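Local coordinates for protein triacylglycerol lipase (PDB 5AH1) that hydrolyses ester bonds as a zinc-binding esterase of the alpha/beta-hydrolase fold, probably acting on triacylglycerols and also cleaving synthetic polyesters, at residues S391-G394 with P395-G398. Numbering follows the deposited sequence.
Sequences SQDG and PKLG
Lys396 folds back over the turn that precedes it and delivers its ammonium group to Asp393 and Gly394. The salt bridge runs from NZ of Lys396 to OD1 of Asp393, 2.8 Å, and the carboxylate oxygen receives it on its syn lone pair, the side of OD2. A second hydrogen bond joins NZ of Lys396 to the carbonyl O of Gly394 at 3.0 Å, close to the line of the C=O bond (angle 160°) and tilted a little from the carbonyl plane. Bends at chi3 and chi4 curl the end of the lysine chain inward, where CE lies 3.6 Å from OD1 of Asp393 and the two side chains meet at roughly a right angle. Asp393 holds CG between its backbone N and carbonyl carbon (chi1 65°), which turns OD1 to the lysine. Two further acceptors, Ile390 O and the carboxylate of Asp232, also engage NZ, so the ammonium group ties both ends of the turn together and probably offsets the two negative charges. Ser391 OG bonds to Gly233 O and to the backbone N of Asp232, fastening the start of the turn to the 232-233 backbone. The turn lies in the loop before edge strand 403-405 of the parallel hydrolase sheet: Asp393 and Lys396 both rest on Ile403, Asp393 also reaches Ala417 of strand 415-417, and Pro395 touches both Trp415 of that strand and Asn317 of helix 310-317.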
ATOM      1  N   SER A 391      13.872  -1.196  -0.137  1.00  6.90           N
ATOM      2  CA  SER A 391      12.941  -0.377   0.623  1.00  6.40           C
ATOM      3  C   SER A 391      11.831  -1.190   1.290  1.00  6.57           C
ATOM      4  O   SER A 391      11.160  -0.700   2.186  1.00  6.48           O
ATOM      5  CB  SER A 391      12.313   0.616  -0.348  1.00  7.02           C
ATOM      6  OG  SER A 391      11.403   1.477   0.295  1.00  7.19           O
ATOM      7  N   GLN A 392      11.667  -2.453   0.887  1.00  7.56           N
ATOM      8  CA  GLN A 392      10.457  -3.194   1.210  1.00  7.27           C
ATOM      9  C   GLN A 392      10.490  -3.938   2.552  1.00  7.49           C
ATOM     10  O   GLN A 392       9.429  -4.233   3.114  1.00  8.03           O
ATOM     11  CB  GLN A 392      10.125  -4.163   0.066  1.00  7.11           C
ATOM     12  CG  GLN A 392       9.777  -3.464  -1.232  1.00  7.04           C
ATOM     13  CD  GLN A 392       9.421  -4.441  -2.322  1.00  7.95           C
ATOM     14  OE1 GLN A 392       8.757  -5.441  -2.062  1.00  7.88           O
ATOM     15  NE2 GLN A 392       9.892  -4.203  -3.543  1.00  8.56           N
ATOM     16  N   ASP A 393      11.679  -4.229   3.077  1.00  7.79           N
ATOM     17  CA  ASP A 393      11.762  -5.061   4.277  1.00  7.72           C
ATOM     18  C   ASP A 393      11.391  -4.332   5.566  1.00  7.40           C
ATOM     19  O   ASP A 393      11.174  -4.976   6.589  1.00  8.77           O
ATOM     20  CB  ASP A 393      13.130  -5.763   4.399  1.00  8.57           C
ATOM     21  CG  ASP A 393      14.281  -4.811   4.596  1.00  9.36           C
ATOM     22  OD1 ASP A 393      14.074  -3.587   4.569  1.00  9.86           O
ATOM     23  OD2 ASP A 393      15.408  -5.323   4.774  1.00 11.55           O
ATOM     24  N   GLY A 394      11.290  -3.006   5.506  1.00  7.60           N
ATOM     25  CA  GLY A 394      10.947  -2.231   6.675  1.00  6.77           C
ATOM     26  C   GLY A 394      11.610  -0.882   6.603  1.00  7.29           C
ATOM     27  O   GLY A 394      12.492  -0.675   5.775  1.00  7.72           O
ATOM     28  N   PRO A 395      11.169   0.039   7.461  1.00  7.01           N
ATOM     29  CA  PRO A 395      11.739   1.387   7.462  1.00  7.13           C
ATOM     30  C   PRO A 395      13.155   1.365   8.041  1.00  7.60           C
ATOM     31  O   PRO A 395      13.373   0.752   9.094  1.00  7.94           O
ATOM     32  CB  PRO A 395      10.777   2.151   8.366  1.00  7.83           C
ATOM     33  CG  PRO A 395      10.269   1.089   9.325  1.00  8.41           C
ATOM     34  CD  PRO A 395      10.106  -0.125   8.474  1.00  8.12           C
ATOM     35  N   LYS A 396      14.071   2.043   7.350  1.00  7.13           N
ATOM     36  CA  LYS A 396      15.463   2.190   7.761  1.00  6.80           C
ATOM     37  C   LYS A 396      15.889   3.652   7.705  1.00  7.17           C
ATOM     38  O   LYS A 396      16.549   4.125   8.632  1.00  7.78           O
ATOM     39  CB  LYS A 396      16.367   1.327   6.874  1.00  7.58           C
ATOM     40  CG  LYS A 396      16.043  -0.160   6.996  1.00  8.19           C
ATOM     41  CD  LYS A 396      16.811  -1.033   6.043  1.00  9.02           C
ATOM     42  CE  LYS A 396      16.476  -0.849   4.582  1.00  8.89           C
ATOM     43  NZ  LYS A 396      15.026  -1.002   4.250  1.00  8.68           N
ATOM     44  N   LEU A 397      15.512   4.378   6.651  1.00  6.81           N
ATOM     45  CA  LEU A 397      15.792   5.813   6.571  1.00  6.81           C
ATOM     46  C   LEU A 397      15.081   6.510   7.707  1.00  7.42           C
ATOM     47  O   LEU A 397      13.871   6.405   7.852  1.00  7.87           O
ATOM     48  CB  LEU A 397      15.311   6.386   5.240  1.00  7.72           C
ATOM     49  CG  LEU A 397      15.871   5.793   3.940  1.00  8.07           C
ATOM     50  CD1 LEU A 397      15.197   6.479   2.732  1.00  8.89           C
ATOM     51  CD2 LEU A 397      17.376   5.896   3.843  1.00  9.09           C
ATOM     52  N   GLY A 398      15.833   7.206   8.547  1.00  7.33           N
ATOM     53  CA  GLY A 398      15.259   7.931   9.660  1.00  7.24           C
ATOM     54  C   GLY A 398      14.567   7.086  10.718  1.00  7.36           C
ATOM     55  O   GLY A 398      13.814   7.649  11.519  1.00  8.44           O
TER